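Local atomic coordinates of sugar ABC transporter substrate-binding protein (Treponema pallidum subsp. pallidum, PDB entry 5U2P), a protein that probably binds a still unidentified small solute, perhaps a sugar, in the periplasm for uptake by an ABC transporter. Residues 101-114 with 121-133. Sequence-based numbering, arbitrary orientation.
Sequences PYLYFVDLSKEAWI and PTDPYGKTFALPL
Phe-129 presents one ring face to Pro-101 and its edge to Tyr-102. Pro-101 CB sits over the centre of that face, 3.4 Å from the ring centroid, a CH-pi contact. The rim of Phe-129 points into the face of Tyr-102. This edge-to-face pair has planes at 87°, and Phe-129 CZ comes within 3.6 Å of Tyr-102 CE2. The CB of Phe-129 leads away from 101-114, but with CG beside the backbone N (chi1 -78°) the ring turns back to it. Tyr-102 extends past Phe-129 to Asp-123. Its OH donates to Asp-123 OD2 at 2.6 Å, on the syn side of the carboxylate. The other oxygen, OD1, accepts from Tyr-125 N, forming an Asx turn, and from Lys-127 N on the opposite face; the two bonds restrain the carboxylate. A water links Tyr-102 OH to Lys-127 NZ.

Both segments belong to a lobe of the solute-binding protein fold. Val-106 and Leu-131 each bond through the backbone to strand 307-311, and Phe-105 packs on strand 88-92 of the same sheet.

Thr-128 is held by two bonds across the contact. Its O accepts from Leu-108 N at 2.8 Å, and its N donates to Ser-109 OG at 2.7 Å and 165°. Ser-109 OG in turn donates a hydrogen bond to Asp-107 OD1, which also accepts from Ser-109 N in a second Asx turn. Thr-128 CG2 meets Ile-114 CD1 tip to tip at 3.7 Å, while its OG1 donates to Pro-121 O.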
ATOM      1  N   PRO A 101     -11.682 -15.008  -9.875  1.00 35.10           N
ATOM      2  CA  PRO A 101     -11.376 -14.456 -11.201  1.00 31.14           C
ATOM      3  C   PRO A 101     -11.371 -15.486 -12.333  1.00 27.41           C
ATOM      4  O   PRO A 101     -11.521 -15.108 -13.490  1.00 27.17           O
ATOM      5  CB  PRO A 101      -9.969 -13.861 -11.010  1.00 30.24           C
ATOM      6  CG  PRO A 101      -9.363 -14.714  -9.941  1.00 32.71           C
ATOM      7  CD  PRO A 101     -10.492 -15.041  -9.009  1.00 29.93           C
ATOM      8  N   TYR A 102     -11.197 -16.769 -12.011  1.00 27.48           N
ATOM      9  CA  TYR A 102     -11.130 -17.798 -13.052  1.00 29.06           C
ATOM     10  C   TYR A 102     -12.531 -18.100 -13.590  1.00 29.45           C
ATOM     11  O   TYR A 102     -12.688 -18.683 -14.666  1.00 30.28           O
ATOM     12  CB  TYR A 102     -10.437 -19.056 -12.505  1.00 30.07           C
ATOM     13  CG  TYR A 102      -9.005 -18.734 -12.127  1.00 30.30           C
ATOM     14  CD1 TYR A 102      -8.672 -18.383 -10.831  1.00 29.60           C
ATOM     15  CD2 TYR A 102      -8.005 -18.696 -13.098  1.00 34.34           C
ATOM     16  CE1 TYR A 102      -7.371 -18.049 -10.489  1.00 29.13           C
ATOM     17  CE2 TYR A 102      -6.700 -18.368 -12.767  1.00 26.77           C
ATOM     18  CZ  TYR A 102      -6.391 -18.041 -11.465  1.00 33.50           C
ATOM     19  OH  TYR A 102      -5.104 -17.694 -11.134  1.00 30.16           O
ATOM     20  N   LEU A 103     -13.540 -17.670 -12.837  1.00 29.04           N
ATOM     21  CA  LEU A 103     -14.935 -17.737 -13.271  1.00 27.61           C
ATOM     22  C   LEU A 103     -15.381 -16.530 -14.077  1.00 27.99           C
ATOM     23  O   LEU A 103     -16.192 -16.661 -14.996  1.00 27.26           O
ATOM     24  CB  LEU A 103     -15.861 -17.846 -12.059  1.00 29.82           C
ATOM     25  CG  LEU A 103     -16.723 -19.096 -11.931  1.00 66.30           C
ATOM     26  CD1 LEU A 103     -15.835 -20.312 -11.749  1.00 65.53           C
ATOM     27  CD2 LEU A 103     -17.691 -18.932 -10.767  1.00 58.09           C
ATOM     28  N   TYR A 104     -14.873 -15.354 -13.717  1.00 27.90           N
ATOM     29  CA  TYR A 104     -15.482 -14.111 -14.199  1.00 24.06           C
ATOM     30  C   TYR A 104     -14.607 -13.196 -15.033  1.00 31.12           C
ATOM     31  O   TYR A 104     -15.148 -12.397 -15.795  1.00 29.47           O
ATOM     32  CB  TYR A 104     -15.998 -13.307 -13.019  1.00 25.57           C
ATOM     33  CG  TYR A 104     -17.109 -13.992 -12.259  1.00 25.30           C
ATOM     34  CD1 TYR A 104     -18.299 -14.314 -12.891  1.00 29.35           C
ATOM     35  CD2 TYR A 104     -16.971 -14.287 -10.913  1.00 36.17           C
ATOM     36  CE1 TYR A 104     -19.317 -14.928 -12.204  1.00 38.39           C
ATOM     37  CE2 TYR A 104     -17.983 -14.897 -10.217  1.00 43.78           C
ATOM     38  CZ  TYR A 104     -19.153 -15.213 -10.872  1.00 39.19           C
ATOM     39  OH  TYR A 104     -20.175 -15.823 -10.198  1.00 40.86           O
ATOM     40  N   PHE A 105     -13.285 -13.281 -14.879  1.00 27.66           N
ATOM     41  CA  PHE A 105     -12.389 -12.305 -15.514  1.00 22.83           C
ATOM     42  C   PHE A 105     -11.364 -12.902 -16.467  1.00 25.21           C
ATOM     43  O   PHE A 105     -10.880 -14.004 -16.282  1.00 28.77           O
ATOM     44  CB  PHE A 105     -11.652 -11.510 -14.451  1.00 20.57           C
ATOM     45  CG  PHE A 105     -12.565 -10.831 -13.471  1.00 18.98           C
ATOM     46  CD1 PHE A 105     -13.655 -10.105 -13.928  1.00 26.29           C
ATOM     47  CD2 PHE A 105     -12.339 -10.909 -12.115  1.00 23.78           C
ATOM     48  CE1 PHE A 105     -14.516  -9.484 -13.037  1.00 24.24           C
ATOM     49  CE2 PHE A 105     -13.199 -10.293 -11.212  1.00 27.31           C
ATOM     50  CZ  PHE A 105     -14.286  -9.581 -11.681  1.00 25.71           C
ATOM     51  N   VAL A 106     -10.989 -12.118 -17.463  1.00 24.85           N
ATOM     52  CA  VAL A 106      -9.947 -12.529 -18.398  1.00 24.39           C
ATOM     53  C   VAL A 106      -8.573 -12.396 -17.760  1.00 23.17           C
ATOM     54  O   VAL A 106      -8.243 -11.352 -17.195  1.00 24.12           O
ATOM     55  CB  VAL A 106      -9.993 -11.692 -19.682  1.00 28.30           C
ATOM     56  CG1 VAL A 106      -8.868 -12.116 -20.624  1.00 31.99           C
ATOM     57  CG2 VAL A 106     -11.349 -11.840 -20.347  1.00 28.63           C
ATOM     58  N   ASP A 107      -7.765 -13.454 -17.852  1.00 26.17           N
ATOM     59  CA  ASP A 107      -6.386 -13.407 -17.361  1.00 22.54           C
ATOM     60  C   ASP A 107      -5.528 -12.536 -18.276  1.00 20.59           C
ATOM     61  O   ASP A 107      -5.332 -12.865 -19.451  1.00 28.50           O
ATOM     62  CB  ASP A 107      -5.807 -14.833 -17.262  1.00 30.35           C
ATOM     63  CG  ASP A 107      -4.325 -14.855 -16.894  1.00 49.68           C
ATOM     64  OD1 ASP A 107      -3.800 -13.816 -16.463  1.00 30.16           O
ATOM     65  OD2 ASP A 107      -3.680 -15.921 -17.029  1.00 49.89           O
ATOM     66  N   LEU A 108      -5.059 -11.401 -17.751  1.00 23.21           N
ATOM     67  CA  LEU A 108      -4.342 -10.417 -18.559  1.00 23.60           C
ATOM     68  C   LEU A 108      -2.829 -10.580 -18.428  1.00 24.30           C
ATOM     69  O   LEU A 108      -2.060  -9.742 -18.920  1.00 24.08           O
ATOM     70  CB  LEU A 108      -4.751  -8.978 -18.149  1.00 17.40           C
ATOM     71  CG  LEU A 108      -6.244  -8.652 -18.267  1.00 20.67           C
ATOM     72  CD1 LEU A 108      -6.587  -7.257 -17.712  1.00 18.92           C
ATOM     73  CD2 LEU A 108      -6.745  -8.793 -19.675  1.00 26.25           C
ATOM     74  N   SER A 109      -2.398 -11.658 -17.775  1.00 25.46           N
ATOM     75  CA  SER A 109      -0.994 -11.811 -17.382  1.00 26.06           C
ATOM     76  C   SER A 109      -0.030 -11.831 -18.568  1.00 25.87           C
ATOM     77  O   SER A 109       1.163 -11.554 -18.411  1.00 31.49           O
ATOM     78  CB  SER A 109      -0.801 -13.102 -16.577  1.00 29.03           C
ATOM     79  OG  SER A 109      -1.559 -13.097 -15.370  1.00 31.99           O
ATOM     80  N   LYS A 110      -0.551 -12.197 -19.727  1.00 27.44           N
ATOM     81  CA  LYS A 110       0.234 -12.331 -20.955  1.00 30.05           C
ATOM     82  C   LYS A 110       0.072 -11.153 -21.912  1.00 24.80           C
ATOM     83  O   LYS A 110       0.599 -11.180 -23.020  1.00 28.43           O
ATOM     84  CB  LYS A 110      -0.158 -13.622 -21.683  1.00 35.22           C
ATOM     85  CG  LYS A 110      -0.094 -14.877 -20.799  1.00 45.19           C
ATOM     86  CD  LYS A 110      -0.630 -16.133 -21.505  1.00 63.41           C
ATOM     87  CE  LYS A 110      -2.156 -16.122 -21.646  1.00 79.50           C
ATOM     88  NZ  LYS A 110      -2.869 -16.272 -20.339  1.00 82.63           N
ATOM     89  N   GLU A 111      -0.658 -10.112 -21.515  1.00 24.53           N
ATOM     90  CA  GLU A 111      -0.837  -8.964 -22.398  1.00 29.15           C
ATOM     91  C   GLU A 111       0.494  -8.231 -22.553  1.00 24.65           C
ATOM     92  O   GLU A 111       1.352  -8.247 -21.652  1.00 26.73           O
ATOM     93  CB  GLU A 111      -1.925  -8.016 -21.864  1.00 27.28           C
ATOM     94  CG  GLU A 111      -3.319  -8.638 -21.817  1.00 26.09           C
ATOM     95  CD  GLU A 111      -3.779  -9.183 -23.157  1.00 44.18           C
ATOM     96  OE1 GLU A 111      -3.997  -8.379 -24.078  1.00 31.70           O
ATOM     97  OE2 GLU A 111      -3.930 -10.420 -23.295  1.00 34.25           O
ATOM     98  N   ALA A 112       0.666  -7.595 -23.707  1.00 26.61           N
ATOM     99  CA  ALA A 112       1.938  -6.968 -24.056  1.00 29.41           C
ATOM    100  C   ALA A 112       2.333  -5.822 -23.147  1.00 35.61           C
ATOM    101  O   ALA A 112       3.507  -5.474 -23.084  1.00 29.17           O
ATOM    102  CB  ALA A 112       1.891  -6.476 -25.497  1.00 31.96           C
ATOM    103  N   TRP A 113       1.371  -5.233 -22.440  1.00 24.32           N
ATOM    104  CA  TRP A 113       1.666  -4.089 -21.575  1.00 25.55           C
ATOM    105  C   TRP A 113       2.048  -4.467 -20.138  1.00 27.37           C
ATOM    106  O   TRP A 113       2.457  -3.606 -19.363  1.00 24.56           O
ATOM    107  CB  TRP A 113       0.478  -3.121 -21.558  1.00 23.30           C
ATOM    108  CG  TRP A 113      -0.885  -3.756 -21.384  1.00 18.93           C
ATOM    109  CD1 TRP A 113      -1.745  -4.098 -22.374  1.00 25.80           C
ATOM    110  CD2 TRP A 113      -1.550  -4.071 -20.151  1.00 17.43           C
ATOM    111  NE1 TRP A 113      -2.902  -4.619 -21.845  1.00 24.24           N
ATOM    112  CE2 TRP A 113      -2.805  -4.613 -20.482  1.00 22.01           C
ATOM    113  CE3 TRP A 113      -1.201  -3.956 -18.800  1.00 20.47           C
ATOM    114  CZ2 TRP A 113      -3.705  -5.064 -19.515  1.00 23.06           C
ATOM    115  CZ3 TRP A 113      -2.103  -4.395 -17.840  1.00 21.21           C
ATOM    116  CH2 TRP A 113      -3.340  -4.941 -18.207  1.00 24.35           C
ATOM    117  N   ILE A 114       1.930  -5.747 -19.778  1.00 23.61           N
ATOM    118  CA  ILE A 114       2.268  -6.169 -18.413  1.00 24.39           C
ATOM    119  C   ILE A 114       3.699  -5.782 -17.996  1.00 23.67           C
ATOM    120  O   ILE A 114       3.917  -5.347 -16.864  1.00 22.54           O
ATOM    121  CB  ILE A 114       2.055  -7.679 -18.251  1.00 26.06           C
ATOM    122  CG1 ILE A 114       0.563  -8.004 -18.316  1.00 26.89           C
ATOM    123  CG2 ILE A 114       2.641  -8.196 -16.944  1.00 31.68           C
ATOM    124  CD1 ILE A 114      -0.264  -7.453 -17.155  1.00 27.86           C
ATOM    125  N   PRO A 121      -0.317  -6.036 -10.326  1.00 20.67           N
ATOM    126  CA  PRO A 121      -1.244  -6.704  -9.412  1.00 24.69           C
ATOM    127  C   PRO A 121      -1.227  -8.202  -9.614  1.00 22.20           C
ATOM    128  O   PRO A 121      -1.142  -8.665 -10.759  1.00 23.02           O
ATOM    129  CB  PRO A 121      -2.607  -6.133  -9.797  1.00 22.34           C
ATOM    130  CG  PRO A 121      -2.307  -4.931 -10.630  1.00 22.54           C
ATOM    131  CD  PRO A 121      -1.025  -5.175 -11.281  1.00 20.58           C
ATOM    132  N   THR A 122      -1.326  -8.962  -8.525  1.00 26.18           N
ATOM    133  CA  THR A 122      -1.358 -10.411  -8.637  1.00 27.76           C
ATOM    134  C   THR A 122      -2.376 -11.043  -7.698  1.00 27.41           C
ATOM    135  O   THR A 122      -2.603 -10.554  -6.580  1.00 22.19           O
ATOM    136  CB  THR A 122       0.013 -11.031  -8.330  1.00 33.94           C
ATOM    137  OG1 THR A 122       0.436 -10.621  -7.024  1.00 30.02           O
ATOM    138  CG2 THR A 122       1.052 -10.591  -9.365  1.00 32.13           C
ATOM    139  N   ASP A 123      -2.987 -12.123  -8.180  1.00 23.79           N
ATOM    140  CA  ASP A 123      -3.790 -13.013  -7.340  1.00 24.83           C
ATOM    141  C   ASP A 123      -2.828 -13.944  -6.622  1.00 35.38           C
ATOM    142  O   ASP A 123      -1.617 -13.785  -6.750  1.00 26.38           O
ATOM    143  CB  ASP A 123      -4.840 -13.755  -8.185  1.00 25.18           C
ATOM    144  CG  ASP A 123      -4.294 -14.987  -8.910  1.00 27.77           C
ATOM    145  OD1 ASP A 123      -3.073 -15.107  -9.169  1.00 27.06           O
ATOM    146  OD2 ASP A 123      -5.127 -15.856  -9.245  1.00 29.80           O
ATOM    147  N   PRO A 124      -3.352 -14.897  -5.839  1.00 28.66           N
ATOM    148  CA  PRO A 124      -2.399 -15.687  -5.045  1.00 38.96           C
ATOM    149  C   PRO A 124      -1.554 -16.645  -5.894  1.00 31.35           C
ATOM    150  O   PRO A 124      -0.617 -17.254  -5.369  1.00 31.32           O
ATOM    151  CB  PRO A 124      -3.307 -16.449  -4.070  1.00 36.96           C
ATOM    152  CG  PRO A 124      -4.562 -15.617  -3.971  1.00 40.66           C
ATOM    153  CD  PRO A 124      -4.738 -15.042  -5.358  1.00 35.58           C
ATOM    154  N   TYR A 125      -1.887 -16.764  -7.178  1.00 27.96           N
ATOM    155  CA  TYR A 125      -1.125 -17.572  -8.122  1.00 30.48           C
ATOM    156  C   TYR A 125      -0.171 -16.726  -8.944  1.00 32.22           C
ATOM    157  O   TYR A 125       0.556 -17.256  -9.779  1.00 42.15           O
ATOM    158  CB  TYR A 125      -2.046 -18.309  -9.098  1.00 29.63           C
ATOM    159  CG  TYR A 125      -2.897 -19.414  -8.496  1.00 29.94           C
ATOM    160  CD1 TYR A 125      -2.376 -20.684  -8.284  1.00 28.81           C
ATOM    161  CD2 TYR A 125      -4.235 -19.188  -8.170  1.00 28.94           C
ATOM    162  CE1 TYR A 125      -3.153 -21.687  -7.746  1.00 30.54           C
ATOM    163  CE2 TYR A 125      -5.020 -20.195  -7.637  1.00 31.99           C
ATOM    164  CZ  TYR A 125      -4.474 -21.434  -7.425  1.00 33.33           C
ATOM    165  OH  TYR A 125      -5.266 -22.433  -6.899  1.00 40.28           O
ATOM    166  N   GLY A 126      -0.209 -15.410  -8.752  1.00 25.53           N
ATOM    167  CA  GLY A 126       0.707 -14.534  -9.461  1.00 26.64           C
ATOM    168  C   GLY A 126       0.152 -13.956 -10.756  1.00 32.00           C
ATOM    169  O   GLY A 126       0.901 -13.383 -11.558  1.00 27.89           O
ATOM    170  N   LYS A 127      -1.151 -14.095 -10.967  1.00 27.15           N
ATOM    171  CA  LYS A 127      -1.768 -13.697 -12.243  1.00 29.43           C
ATOM    172  C   LYS A 127      -2.428 -12.331 -12.143  1.00 23.78           C
ATOM    173  O   LYS A 127      -2.927 -11.949 -11.093  1.00 23.20           O
ATOM    174  CB  LYS A 127      -2.792 -14.741 -12.683  1.00 28.46           C
ATOM    175  CG  LYS A 127      -2.167 -16.055 -13.145  1.00 33.55           C
ATOM    176  CD  LYS A 127      -3.151 -16.872 -13.970  1.00 54.98           C
ATOM    177  CE  LYS A 127      -2.463 -18.051 -14.653  1.00 67.96           C
ATOM    178  NZ  LYS A 127      -1.702 -18.890 -13.683  1.00 87.57           N
ATOM    179  N   THR A 128      -2.422 -11.596 -13.249  1.00 26.83           N
ATOM    180  CA  THR A 128      -2.914 -10.220 -13.280  1.00 22.53           C
ATOM    181  C   THR A 128      -4.272 -10.212 -13.961  1.00 21.73           C
ATOM    182  O   THR A 128      -4.373 -10.616 -15.120  1.00 21.50           O
ATOM    183  CB  THR A 128      -1.939  -9.291 -14.067  1.00 20.63           C
ATOM    184  OG1 THR A 128      -0.660  -9.263 -13.418  1.00 22.64           O
ATOM    185  CG2 THR A 128      -2.478  -7.872 -14.172  1.00 23.58           C
ATOM    186  N   PHE A 129      -5.309  -9.747 -13.266  1.00 22.69           N
ATOM    187  CA  PHE A 129      -6.673  -9.784 -13.805  1.00 21.79           C
ATOM    188  C   PHE A 129      -7.293  -8.395 -14.050  1.00 21.33           C
ATOM    189  O   PHE A 129      -8.473  -8.293 -14.380  1.00 18.53           O
ATOM    190  CB  PHE A 129      -7.584 -10.591 -12.859  1.00 21.96           C
ATOM    191  CG  PHE A 129      -7.427 -12.086 -12.988  1.00 18.07           C
ATOM    192  CD1 PHE A 129      -7.962 -12.759 -14.073  1.00 21.83           C
ATOM    193  CD2 PHE A 129      -6.747 -12.813 -12.026  1.00 24.67           C
ATOM    194  CE1 PHE A 129      -7.830 -14.138 -14.193  1.00 24.93           C
ATOM    195  CE2 PHE A 129      -6.611 -14.180 -12.147  1.00 25.18           C
ATOM    196  CZ  PHE A 129      -7.147 -14.835 -13.232  1.00 24.22           C
ATOM    197  N   ALA A 130      -6.516  -7.325 -13.928  1.00 17.52           N
ATOM    198  CA  ALA A 130      -7.042  -6.011 -14.251  1.00 17.99           C
ATOM    199  C   ALA A 130      -5.911  -5.066 -14.630  1.00 19.57           C
ATOM    200  O   ALA A 130      -4.767  -5.231 -14.186  1.00 19.91           O
ATOM    201  CB  ALA A 130      -7.818  -5.446 -13.073  1.00 18.54           C
ATOM    202  N   LEU A 131      -6.254  -4.076 -15.436  1.00 18.34           N
ATOM    203  CA  LEU A 131      -5.384  -2.927 -15.653  1.00 20.46           C
ATOM    204  C   LEU A 131      -5.541  -1.942 -14.487  1.00 21.27           C
ATOM    205  O   LEU A 131      -6.615  -1.379 -14.296  1.00 18.56           O
ATOM    206  CB  LEU A 131      -5.718  -2.252 -16.964  1.00 19.29           C
ATOM    207  CG  LEU A 131      -4.855  -1.023 -17.335  1.00 21.50           C
ATOM    208  CD1 LEU A 131      -4.670  -0.974 -18.838  1.00 40.94           C
ATOM    209  CD2 LEU A 131      -5.490   0.251 -16.829  1.00 30.55           C
ATOM    210  N   PRO A 132      -4.473  -1.732 -13.708  1.00 18.14           N
ATOM    211  CA  PRO A 132      -4.558  -0.867 -12.532  1.00 16.09           C
ATOM    212  C   PRO A 132      -4.465   0.600 -12.874  1.00 18.86           C
ATOM    213  O   PRO A 132      -3.795   0.942 -13.842  1.00 20.05           O
ATOM    214  CB  PRO A 132      -3.350  -1.287 -11.708  1.00 18.92           C
ATOM    215  CG  PRO A 132      -2.380  -1.720 -12.709  1.00 18.00           C
ATOM    216  CD  PRO A 132      -3.130  -2.323 -13.837  1.00 18.07           C
ATOM    217  N   LEU A 133      -5.136   1.437 -12.086  1.00 17.21           N
ATOM    218  CA  LEU A 133      -5.092   2.887 -12.271  1.00 22.44           C
ATOM    219  C   LEU A 133      -3.961   3.571 -11.499  1.00 22.30           C
ATOM    220  O   LEU A 133      -3.658   4.745 -11.749  1.00 23.82           O
ATOM    221  CB  LEU A 133      -6.429   3.486 -11.852  1.00 18.62           C
ATOM    222  CG  LEU A 133      -7.639   2.890 -12.563  1.00 25.07           C
ATOM    223  CD1 LEU A 133      -8.908   3.603 -12.116  1.00 25.57           C
ATOM    224  CD2 LEU A 133      -7.484   2.930 -14.080  1.00 23.65           C
TER
HETATM  225  O   HOH W   1      -3.201 -19.883 -11.834  1.00 37.90           O
HETATM  226  O   HOH W   2      -9.638  -9.155 -16.685  1.00 21.99           O